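Local coordinates for putative 2OG-Fe(II) oxygenase family protein (Caulobacter crescentus CB15, PDB 3OOX) that probably acts as an iron(II)-dependent oxygenase that converts 2-oxoglutarate to ethene and, in a second reaction, oxidises L-arginine with 2-oxoglutarate, at residues F30-F35 / V242-H248; L95-M101 / V170-Y176; L134-D139 / T265-L269. All coordinates share one frame. Where two conformers were deposited one is given. Residues are numbered along the deposited sequence.

Contact 1 of 3, residues F30-F35 / V242-H248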
loop_
_atom_site.group_PDB
_atom_site.type_symbol
_atom_site.label_atom_id
_atom_site.label_comp_id
_atom_site.label_asym_id
_atom_site.label_seq_id
_atom_site.Cartn_x
_atom_site.Cartn_y
_atom_site.Cartn_z
ATOM N N PHE A 30 2.232 14.496 -4.175
ATOM C CA PHE A 30 1.557 13.458 -4.937
ATOM C C PHE A 30 1.475 13.821 -6.416
ATOM O O PHE A 30 1.684 12.972 -7.276
ATOM C CB PHE A 30 0.150 13.249 -4.404
ATOM C CG PHE A 30 0.078 12.542 -3.062
ATOM C CD1 PHE A 30 0.708 11.323 -2.848
ATOM C CD2 PHE A 30 -0.688 13.056 -2.041
ATOM C CE1 PHE A 30 0.604 10.675 -1.627
ATOM C CE2 PHE A 30 -0.832 12.401 -0.849
ATOM C CZ PHE A 30 -0.149 11.221 -0.614
ATOM N N GLU A 31 1.132 15.065 -6.710
ATOM C CA GLU A 31 0.964 15.470 -8.098
ATOM C C GLU A 31 2.301 15.403 -8.865
ATOM O O GLU A 31 2.325 15.040 -10.047
ATOM C CB GLU A 31 0.328 16.857 -8.221
ATOM C CG GLU A 31 -0.035 17.169 -9.667
ATOM C CD GLU A 31 -0.766 18.490 -9.873
ATOM O OE1 GLU A 31 -1.232 19.104 -8.892
ATOM O OE2 GLU A 31 -0.896 18.901 -11.052
ATOM N N ARG A 32 3.399 15.740 -8.196
ATOM C CA ARG A 32 4.725 15.768 -8.829
ATOM C C ARG A 32 5.297 14.360 -9.019
ATOM O O ARG A 32 5.842 14.048 -10.080
ATOM C CB ARG A 32 5.681 16.624 -7.984
ATOM C CG ARG A 32 7.148 16.655 -8.424
ATOM C CD ARG A 32 7.370 17.227 -9.783
ATOM N NE ARG A 32 8.791 17.078 -10.120
ATOM C CZ ARG A 32 9.333 15.987 -10.674
ATOM N NH1 ARG A 32 8.585 14.913 -10.995
ATOM N NH2 ARG A 32 10.645 15.964 -10.895
ATOM N N TYR A 33 5.193 13.541 -7.977
ATOM C CA TYR A 33 5.953 12.284 -7.888
ATOM C C TYR A 33 5.076 11.026 -7.798
ATOM O O TYR A 33 5.600 9.921 -7.944
ATOM C CB TYR A 33 6.855 12.282 -6.659
ATOM C CG TYR A 33 7.968 13.312 -6.686
ATOM C CD1 TYR A 33 8.987 13.216 -7.621
ATOM C CD2 TYR A 33 8.003 14.366 -5.767
ATOM C CE1 TYR A 33 10.016 14.161 -7.665
ATOM C CE2 TYR A 33 9.037 15.311 -5.802
ATOM C CZ TYR A 33 10.022 15.192 -6.750
ATOM O OH TYR A 33 11.053 16.130 -6.790
ATOM N N GLY A 34 3.778 11.202 -7.530
ATOM C CA GLY A 34 2.886 10.103 -7.190
ATOM C C GLY A 34 3.073 9.569 -5.777
ATOM O O GLY A 34 2.427 8.600 -5.398
ATOM N N PHE A 35 3.909 10.241 -4.995
ATOM C CA PHE A 35 4.367 9.804 -3.668
ATOM C C PHE A 35 4.430 11.007 -2.738
ATOM O O PHE A 35 4.728 12.111 -3.186
ATOM C CB PHE A 35 5.775 9.191 -3.717
ATOM C CG PHE A 35 5.809 7.704 -4.025
ATOM C CD1 PHE A 35 5.688 7.252 -5.332
ATOM C CD2 PHE A 35 5.964 6.764 -3.023
ATOM C CE1 PHE A 35 5.706 5.921 -5.621
ATOM C CE2 PHE A 35 6.024 5.422 -3.319
ATOM C CZ PHE A 35 5.900 5.005 -4.635
ATOM N N VAL A 242 -4.596 13.505 -13.170
ATOM C CA VAL A 242 -4.032 14.674 -12.510
ATOM C C VAL A 242 -3.066 14.217 -11.391
ATOM O O VAL A 242 -1.977 14.755 -11.259
ATOM C CB VAL A 242 -5.138 15.604 -11.973
ATOM C CG1 VAL A 242 -4.548 16.631 -10.996
ATOM C CG2 VAL A 242 -5.846 16.332 -13.133
ATOM N N LEU A 243 -3.483 13.212 -10.613
ATOM C CA LEU A 243 -2.584 12.586 -9.649
ATOM C C LEU A 243 -2.086 11.261 -10.237
ATOM O O LEU A 243 -2.880 10.353 -10.469
ATOM C CB LEU A 243 -3.277 12.344 -8.311
ATOM C CG LEU A 243 -3.867 13.586 -7.621
ATOM C CD1 LEU A 243 -4.472 13.258 -6.268
ATOM C CD2 LEU A 243 -2.818 14.701 -7.434
ATOM N N PRO A 244 -0.769 11.142 -10.468
ATOM C CA PRO A 244 -0.248 9.974 -11.199
ATOM C C PRO A 244 0.030 8.791 -10.270
ATOM O O PRO A 244 0.470 8.996 -9.137
ATOM C CB PRO A 244 1.061 10.484 -11.770
ATOM C CG PRO A 244 1.533 11.515 -10.718
ATOM C CD PRO A 244 0.281 12.171 -10.246
ATOM N N SER A 245 -0.270 7.582 -10.756
ATOM C CA SER A 245 0.132 6.335 -10.123
ATOM C C SER A 245 1.469 5.964 -10.741
ATOM O O SER A 245 1.558 5.650 -11.932
ATOM C CB SER A 245 -0.883 5.257 -10.381
ATOM O OG SER A 245 -0.445 4.055 -9.818
ATOM N N THR A 246 2.527 6.070 -9.956
ATOM C CA THR A 246 3.866 5.971 -10.507
ATOM C C THR A 246 4.543 4.626 -10.212
ATOM O O THR A 246 4.164 3.875 -9.296
ATOM C CB THR A 246 4.703 7.173 -10.034
ATOM O OG1 THR A 246 4.734 7.200 -8.616
ATOM C CG2 THR A 246 4.041 8.446 -10.537
ATOM N N VAL A 247 5.559 4.345 -11.019
ATOM C CA VAL A 247 6.306 3.108 -10.977
ATOM C C VAL A 247 7.391 3.230 -9.925
ATOM O O VAL A 247 8.078 4.269 -9.817
ATOM C CB VAL A 247 6.911 2.819 -12.368
ATOM C CG1 VAL A 247 7.896 1.655 -12.301
ATOM C CG2 VAL A 247 5.782 2.535 -13.361
ATOM N N HIS A 248 7.497 2.195 -9.103
ATOM C CA HIS A 248 8.500 2.162 -8.060
ATOM C C HIS A 248 9.122 0.781 -7.902
ATOM O O HIS A 248 8.613 -0.209 -8.412
ATOM C CB HIS A 248 7.887 2.656 -6.735
ATOM C CG HIS A 248 6.606 2.001 -6.343
ATOM N ND1 HIS A 248 5.383 2.341 -6.895
ATOM C CD2 HIS A 248 6.339 1.086 -5.387
ATOM C CE1 HIS A 248 4.431 1.625 -6.323
ATOM N NE2 HIS A 248 4.977 0.879 -5.384
HETATM O O HOH W 1 -1.193 16.781 -12.856
HETATM O O HOH W 2 2.139 6.318 -7.176
#
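The end of helix 19-33 lies against the loop that leads into strand 248-250, and one direct hydrogen bond fixes the two together: Thr246 OG1 donates to Tyr33 O at 2.9 Å. Two waters add polar links. Water 1 donates to Glu31 OE2 (2.8 Å) and Val242 O (2.7 Å), while the other carboxylate oxygen of Glu31 is bonded to Tyr152. Water 2 accepts from Thr246 N at 2.8 Å and lies 2.9 Å from Gly34 O.

Close packing fills the space between these bonds. Pro244 CD sits 3.4 Å from Phe30 O and 3.5 Å from Glu31 O, and Leu243 CD2 lies 3.9 Å from Glu31 CB. Gly34 leaves the helix with positive phi, its CA 3.3 Å from Pro244 O. A CB here would clash with that carbonyl oxygen and with Thr246 OG1, so the missing side chain is what lets the loop come so close.

The aromatic part is an edge-to-face pair. Phe35 turns its edge to the face of His248, with centroids 5.1 Å apart and planes at 81°; Phe35 CZ is 3.5 Å from His248 CG. The imidazole is oriented further by His248 ND1, which donates to Thr246 O at 3.1 Å, and it meets His191 edge-to-face.

His191, Asp193 and His248 fit the HxD...H pattern of 2OG-Fe(II) oxygenases. Phe35, just after the C-terminal end of helix 19-33, thus packs edge-on against His248, probably the second iron-binding histidine of the double-stranded beta-helix.

Contact 2 of 3, residues L95-M101 / V170-Y176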
loop_
_atom_site.group_PDB
_atom_site.type_symbol
_atom_site.label_atom_id
_atom_site.label_comp_id
_atom_site.label_asym_id
_atom_site.label_seq_id
_atom_site.Cartn_x
_atom_site.Cartn_y
_atom_site.Cartn_z
ATOM N N LEU A 95 13.480 -14.816 -2.719
ATOM C CA LEU A 95 12.780 -15.489 -1.631
ATOM C C LEU A 95 12.080 -14.492 -0.732
ATOM O O LEU A 95 12.716 -13.701 -0.012
ATOM C CB LEU A 95 13.739 -16.329 -0.797
ATOM C CG LEU A 95 14.362 -17.477 -1.583
ATOM C CD1 LEU A 95 15.472 -18.146 -0.749
ATOM C CD2 LEU A 95 13.326 -18.506 -2.022
ATOM N N LYS A 96 10.748 -14.524 -0.784
ATOM C CA LYS A 96 9.938 -13.692 0.075
ATOM C C LYS A 96 8.642 -14.454 0.355
ATOM O O LYS A 96 8.173 -15.249 -0.482
ATOM C CB LYS A 96 9.704 -12.353 -0.589
ATOM C CG LYS A 96 8.881 -12.440 -1.869
ATOM C CD LYS A 96 9.167 -11.326 -2.842
ATOM C CE LYS A 96 8.430 -11.533 -4.172
ATOM N NZ LYS A 96 9.117 -12.450 -5.118
ATOM N N GLU A 97 8.087 -14.229 1.536
ATOM C CA GLU A 97 6.866 -14.885 1.948
ATOM C C GLU A 97 5.894 -13.823 2.444
ATOM O O GLU A 97 6.307 -12.760 2.907
ATOM C CB GLU A 97 7.139 -15.956 3.013
ATOM C CG GLU A 97 7.869 -15.452 4.258
ATOM C CD GLU A 97 8.185 -16.537 5.255
ATOM O OE1 GLU A 97 7.526 -17.600 5.219
ATOM O OE2 GLU A 97 9.091 -16.292 6.083
ATOM N N PHE A 98 4.597 -14.086 2.317
ATOM C CA PHE A 98 3.546 -13.101 2.541
ATOM C C PHE A 98 2.471 -13.617 3.496
ATOM O O PHE A 98 2.169 -14.802 3.494
ATOM C CB PHE A 98 2.759 -12.823 1.244
ATOM C CG PHE A 98 3.588 -12.252 0.083
ATOM C CD1 PHE A 98 4.381 -13.071 -0.708
ATOM C CD2 PHE A 98 3.457 -10.932 -0.282
ATOM C CE1 PHE A 98 5.069 -12.564 -1.773
ATOM C CE2 PHE A 98 4.149 -10.399 -1.368
ATOM C CZ PHE A 98 4.967 -11.207 -2.094
ATOM N N TRP A 99 1.836 -12.674 4.182
ATOM C CA TRP A 99 0.536 -12.879 4.816
ATOM C C TRP A 99 -0.370 -11.741 4.355
ATOM O O TRP A 99 0.034 -10.582 4.404
ATOM C CB TRP A 99 0.634 -12.832 6.350
ATOM C CG TRP A 99 -0.701 -13.109 6.979
ATOM C CD1 TRP A 99 -1.696 -12.204 7.247
ATOM C CD2 TRP A 99 -1.198 -14.389 7.382
ATOM N NE1 TRP A 99 -2.784 -12.842 7.800
ATOM C CE2 TRP A 99 -2.501 -14.186 7.885
ATOM C CE3 TRP A 99 -0.662 -15.687 7.397
ATOM C CZ2 TRP A 99 -3.278 -15.249 8.387
ATOM C CZ3 TRP A 99 -1.450 -16.750 7.892
ATOM C CH2 TRP A 99 -2.735 -16.510 8.383
ATOM N N HIS A 100 -1.570 -12.055 3.915
ATOM C CA HIS A 100 -2.531 -11.028 3.563
ATOM C C HIS A 100 -3.777 -11.066 4.437
ATOM O O HIS A 100 -4.394 -12.121 4.602
ATOM C CB HIS A 100 -2.953 -11.186 2.113
ATOM C CG HIS A 100 -1.880 -10.795 1.155
ATOM N ND1 HIS A 100 -1.455 -11.615 0.136
ATOM C CD2 HIS A 100 -1.128 -9.668 1.078
ATOM C CE1 HIS A 100 -0.493 -11.001 -0.541
ATOM N NE2 HIS A 100 -0.271 -9.818 0.014
HETATM N N MSE A 101 -4.108 -9.897 4.964
HETATM C CA MSE A 101 -5.333 -9.688 5.711
HETATM C C MSE A 101 -6.202 -8.731 4.929
HETATM O O MSE A 101 -5.769 -7.627 4.612
HETATM C CB MSE A 101 -5.037 -9.097 7.095
HETATM C CG MSE A 101 -6.321 -8.841 7.921
HETATM SE SE MSE A 101 -5.972 -7.741 9.464
HETATM C CE MSE A 101 -7.840 -7.165 9.729
ATOM N N VAL A 170 -6.210 -4.210 1.867
ATOM C CA VAL A 170 -5.390 -5.365 2.272
ATOM C C VAL A 170 -4.173 -4.864 3.021
ATOM O O VAL A 170 -3.446 -4.010 2.531
ATOM C CB VAL A 170 -4.984 -6.192 1.077
ATOM C CG1 VAL A 170 -3.982 -7.293 1.491
ATOM C CG2 VAL A 170 -6.196 -6.844 0.389
ATOM N N LEU A 171 -3.953 -5.447 4.206
ATOM C CA LEU A 171 -2.698 -5.308 4.942
ATOM C C LEU A 171 -1.841 -6.496 4.577
ATOM O O LEU A 171 -2.258 -7.656 4.750
ATOM C CB LEU A 171 -2.915 -5.308 6.448
ATOM C CG LEU A 171 -1.678 -5.199 7.323
ATOM C CD1 LEU A 171 -0.901 -3.899 7.025
ATOM C CD2 LEU A 171 -2.056 -5.260 8.823
ATOM N N ARG A 172 -0.660 -6.229 3.993
ATOM C CA ARG A 172 0.267 -7.266 3.610
ATOM C C ARG A 172 1.403 -7.256 4.626
ATOM O O ARG A 172 1.966 -6.218 4.944
ATOM C CB ARG A 172 0.858 -6.947 2.238
ATOM C CG ARG A 172 2.038 -7.870 1.805
ATOM C CD ARG A 172 2.560 -7.447 0.435
ATOM N NE ARG A 172 1.635 -7.799 -0.627
ATOM C CZ ARG A 172 1.756 -7.384 -1.883
ATOM N NH1 ARG A 172 2.767 -6.593 -2.242
ATOM N NH2 ARG A 172 0.855 -7.760 -2.761
ATOM N N LEU A 173 1.743 -8.448 5.100
ATOM C CA LEU A 173 2.943 -8.672 5.909
ATOM C C LEU A 173 3.924 -9.428 4.999
ATOM O O LEU A 173 3.583 -10.458 4.421
ATOM C CB LEU A 173 2.611 -9.496 7.154
ATOM C CG LEU A 173 1.349 -9.092 7.923
ATOM C CD1 LEU A 173 1.100 -10.102 9.077
ATOM C CD2 LEU A 173 1.430 -7.651 8.454
ATOM N N LEU A 174 5.134 -8.892 4.843
ATOM C CA LEU A 174 6.114 -9.396 3.879
ATOM C C LEU A 174 7.442 -9.629 4.595
ATOM O O LEU A 174 7.894 -8.768 5.341
ATOM C CB LEU A 174 6.312 -8.372 2.751
ATOM C CG LEU A 174 7.291 -8.580 1.606
ATOM C CD1 LEU A 174 7.018 -9.882 0.887
ATOM C CD2 LEU A 174 7.230 -7.353 0.659
ATOM N N HIS A 175 8.061 -10.783 4.354
ATOM C CA HIS A 175 9.345 -11.120 4.925
ATOM C C HIS A 175 10.295 -11.601 3.855
ATOM O O HIS A 175 9.971 -12.560 3.116
ATOM C CB HIS A 175 9.161 -12.228 5.967
ATOM C CG HIS A 175 10.437 -12.842 6.475
ATOM N ND1 HIS A 175 10.593 -14.204 6.587
ATOM C CD2 HIS A 175 11.594 -12.295 6.939
ATOM C CE1 HIS A 175 11.792 -14.472 7.079
ATOM N NE2 HIS A 175 12.427 -13.332 7.282
ATOM N N TYR A 176 11.465 -10.952 3.790
ATOM C CA TYR A 176 12.605 -11.425 3.016
ATOM C C TYR A 176 13.653 -12.011 3.967
ATOM O O TYR A 176 14.276 -11.244 4.716
ATOM C CB TYR A 176 13.271 -10.273 2.260
ATOM C CG TYR A 176 12.530 -9.781 1.050
ATOM C CD1 TYR A 176 11.572 -8.795 1.163
ATOM C CD2 TYR A 176 12.827 -10.291 -0.223
ATOM C CE1 TYR A 176 10.885 -8.321 0.021
ATOM C CE2 TYR A 176 12.163 -9.842 -1.345
ATOM C CZ TYR A 176 11.207 -8.847 -1.219
ATOM O OH TYR A 176 10.546 -8.422 -2.354
#
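Starting at Val170, strand 170-176 runs antiparallel to strand 97-101, the axes 4.7 Å apart. Val170 CG1 packs 3.7 Å from His100 CD2. Leu171 makes the first hydrogen-bonded pair, with Met101 (deposited as selenomethionine): Leu171 N to Met101 O and Met101 N to Leu171 O are both 2.9 Å. On the other face Arg172 NE donates to His100 NE2 at 2.8 Å, and its guanidinium lies face-on to Phe98 CE2. Leu173 forms the next hydrogen-bonded pair, with Trp99, its N and O each 2.8 Å from Trp99 O and N respectively; its CD1 also touches Trp99 CB at 3.9 Å. Leu174 then sets CD1 over the face of the Phe98 ring, a CH-pi contact 3.8 Å from the centroid. His175 N to Glu97 O and Glu97 N to His175 O are both 3.0 Å, and the side chains bond too, His175 ND1 donating to Glu97 OE2 at a short 2.6 Å. At Tyr176, Lys96 CB makes a CH-pi contact over the ring face, 3.8 Å from its centroid; Arg262 adds a cation-pi contact.

The polar pairs settle the protonation of His100: it accepts from Arg172 at NE2 and donates from ND1 to Gly75 O, which implies a neutral ring. They also place a proton on His175 ND1 for Glu97, whose other oxygen is held by Lys66, from helix 63-66, and by Tyr79 of the neighbouring strand, so its charge has a cationic partner.

Contact 3 of 3, residues L134-D139 / T265-L269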
loop_
_atom_site.group_PDB
_atom_site.type_symbol
_atom_site.label_atom_id
_atom_site.label_comp_id
_atom_site.label_asym_id
_atom_site.label_seq_id
_atom_site.Cartn_x
_atom_site.Cartn_y
_atom_site.Cartn_z
ATOM N N LEU A 134 -3.452 -2.864 13.419
ATOM C CA LEU A 134 -2.629 -2.167 12.440
ATOM C C LEU A 134 -3.396 -1.883 11.147
ATOM O O LEU A 134 -3.276 -0.787 10.565
ATOM C CB LEU A 134 -1.327 -2.940 12.172
ATOM C CG LEU A 134 -0.302 -2.245 11.247
ATOM C CD1 LEU A 134 0.178 -0.912 11.771
ATOM C CD2 LEU A 134 0.912 -3.154 10.960
ATOM N N TYR A 135 -4.186 -2.861 10.712
ATOM C CA TYR A 135 -5.073 -2.726 9.540
ATOM C C TYR A 135 -5.965 -1.479 9.705
ATOM O O TYR A 135 -5.998 -0.586 8.862
ATOM C CB TYR A 135 -5.930 -3.990 9.372
ATOM C CG TYR A 135 -6.871 -4.002 8.178
ATOM C CD1 TYR A 135 -7.994 -3.178 8.140
ATOM C CD2 TYR A 135 -6.612 -4.787 7.060
ATOM C CE1 TYR A 135 -8.840 -3.169 7.085
ATOM C CE2 TYR A 135 -7.476 -4.785 5.945
ATOM C CZ TYR A 135 -8.596 -3.949 5.972
ATOM O OH TYR A 135 -9.422 -3.899 4.887
ATOM N N ASN A 136 -6.638 -1.432 10.845
ATOM C CA ASN A 136 -7.590 -0.344 11.061
ATOM C C ASN A 136 -6.904 0.987 11.328
ATOM O O ASN A 136 -7.413 2.048 10.930
ATOM C CB ASN A 136 -8.549 -0.736 12.199
ATOM C CG ASN A 136 -9.499 -1.864 11.792
ATOM O OD1 ASN A 136 -9.553 -2.908 12.471
ATOM N ND2 ASN A 136 -10.203 -1.688 10.684
ATOM N N SER A 137 -5.739 0.962 11.967
ATOM C CA SER A 137 -4.965 2.166 12.179
ATOM C C SER A 137 -4.468 2.792 10.875
ATOM O O SER A 137 -4.521 4.000 10.690
ATOM C CB SER A 137 -3.780 1.840 13.074
ATOM O OG SER A 137 -2.989 2.976 13.249
ATOM N N LEU A 138 -3.947 1.949 9.986
ATOM C CA LEU A 138 -3.471 2.451 8.694
ATOM C C LEU A 138 -4.645 2.871 7.804
ATOM O O LEU A 138 -4.530 3.827 7.040
ATOM C CB LEU A 138 -2.580 1.414 8.029
ATOM C CG LEU A 138 -1.217 1.257 8.706
ATOM C CD1 LEU A 138 -0.481 0.026 8.165
ATOM C CD2 LEU A 138 -0.355 2.496 8.560
ATOM N N ASP A 139 -5.761 2.145 7.891
ATOM C CA ASP A 139 -6.978 2.515 7.140
ATOM C C ASP A 139 -7.442 3.901 7.603
ATOM O O ASP A 139 -7.832 4.746 6.782
ATOM C CB ASP A 139 -8.108 1.482 7.329
ATOM C CG ASP A 139 -9.188 1.604 6.291
ATOM O OD1 ASP A 139 -8.869 1.817 5.102
ATOM O OD2 ASP A 139 -10.383 1.460 6.657
ATOM N N THR A 265 5.193 -4.007 6.082
ATOM C CA THR A 265 3.760 -4.176 6.306
ATOM C C THR A 265 2.953 -3.096 5.578
ATOM O O THR A 265 2.211 -2.324 6.217
ATOM C CB THR A 265 3.406 -4.201 7.821
ATOM O OG1 THR A 265 3.635 -2.904 8.401
ATOM C CG2 THR A 265 4.242 -5.278 8.560
ATOM N N PRO A 266 3.032 -3.047 4.233
ATOM C CA PRO A 266 2.251 -2.078 3.496
ATOM C C PRO A 266 0.732 -2.303 3.595
ATOM O O PRO A 266 0.283 -3.429 3.631
ATOM C CB PRO A 266 2.712 -2.265 2.047
ATOM C CG PRO A 266 3.212 -3.660 2.004
ATOM C CD PRO A 266 3.833 -3.909 3.351
ATOM N N PHE A 267 -0.018 -1.198 3.572
ATOM C CA PHE A 267 -1.472 -1.233 3.593
ATOM C C PHE A 267 -1.960 -0.680 2.268
ATOM O O PHE A 267 -1.710 0.504 1.961
ATOM C CB PHE A 267 -2.009 -0.415 4.761
ATOM C CG PHE A 267 -3.510 -0.435 4.860
ATOM C CD1 PHE A 267 -4.161 -1.515 5.432
ATOM C CD2 PHE A 267 -4.263 0.578 4.329
ATOM C CE1 PHE A 267 -5.508 -1.595 5.501
ATOM C CE2 PHE A 267 -5.652 0.494 4.403
ATOM C CZ PHE A 267 -6.254 -0.587 5.037
ATOM N N PHE A 268 -2.654 -1.519 1.507
ATOM C CA PHE A 268 -3.217 -1.178 0.200
ATOM C C PHE A 268 -4.678 -0.779 0.390
ATOM O O PHE A 268 -5.585 -1.651 0.477
ATOM C CB PHE A 268 -3.071 -2.365 -0.748
ATOM C CG PHE A 268 -1.650 -2.784 -0.981
ATOM C CD1 PHE A 268 -0.884 -2.159 -1.950
ATOM C CD2 PHE A 268 -1.067 -3.795 -0.233
ATOM C CE1 PHE A 268 0.413 -2.569 -2.191
ATOM C CE2 PHE A 268 0.263 -4.156 -0.441
ATOM C CZ PHE A 268 0.998 -3.519 -1.415
ATOM N N LEU A 269 -4.897 0.548 0.418
ATOM C CA LEU A 269 -6.213 1.094 0.638
ATOM C C LEU A 269 -6.959 1.133 -0.676
ATOM O O LEU A 269 -6.439 1.633 -1.685
ATOM C CB LEU A 269 -6.129 2.491 1.254
ATOM C CG LEU A 269 -7.371 3.066 1.923
ATOM C CD1 LEU A 269 -6.953 4.136 2.975
ATOM C CD2 LEU A 269 -8.361 3.633 0.903
#
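This is a buried helix-on-sheet contact near the centre of the molecule, made by side chains packing without any hydrogen bond between the two segments. Helix 127-152 crosses one face of the large mixed sheet, and here its residues 134-139 lie over strand 262-269, the segment axes 9.1 Å apart and inclined at 51°.

Phe267 is the centre of the contact. It points straight at the helix and slots between Tyr135, Leu138 and Asp139. One face of its ring rests on the peptide joining Leu138 C and Asp139 N, while its edge is directed at the face of Tyr135: the planes stand at 90°, the centroids are 5.0 Å apart, and Phe267 CE1 is 3.7 Å from Tyr135 CD2. Phe267 CE1 also comes within 3.5 Å of Tyr135 O, a carbonyl already taken up by the helical bond from Asp139 N. Leu138 CD1 completes the packing 3.8 Å from Phe267 CB.

Smaller contacts flank this ring. Leu134 CD2 touches Thr265 OG1 at 3.7 Å, and at the other end Asp139 OD1 meets Leu269 CD1 at 3.7 Å. The polar ends of the helix residues have partners beyond the strand: Tyr135 OH bonds to Ser169 O, and Asp139 OD2 forms a salt bridge with Arg103.

Alternation along the strand puts Thr265, Phe267 and Leu269 on the helix side, with Pro266 and Phe268 on the other. A long helix laid over the outer face of the major sheet in this way is characteristic of the double-stranded beta-helix of 2OG-Fe(II) oxygenases.

In the fold
Contact 3 is the core contact, its centre about 8 Å from the centre of the chain; contacts 1 and 2 are partly buried and lie on opposite sides of the chain's centre. Contacts 2 and 3 share the large sheet, since strands 170-176 and 262-269 are neighbours: Val170 O to Phe268 N (2.8 Å) and Arg172 N to Pro266 O (3.0 Å) are probable hydrogen bonds. Contact 1 touches neither, yet Ile149 of helix 127-152, the helix of contact 3, packs on its Phe30 and Leu243. The chemistry follows position: backbone pairing and buried polar side chains within the sheet, apolar and aromatic packing beneath the helix, and one direct hydrogen bond, water links and an aromatic pair where helix end meets loop.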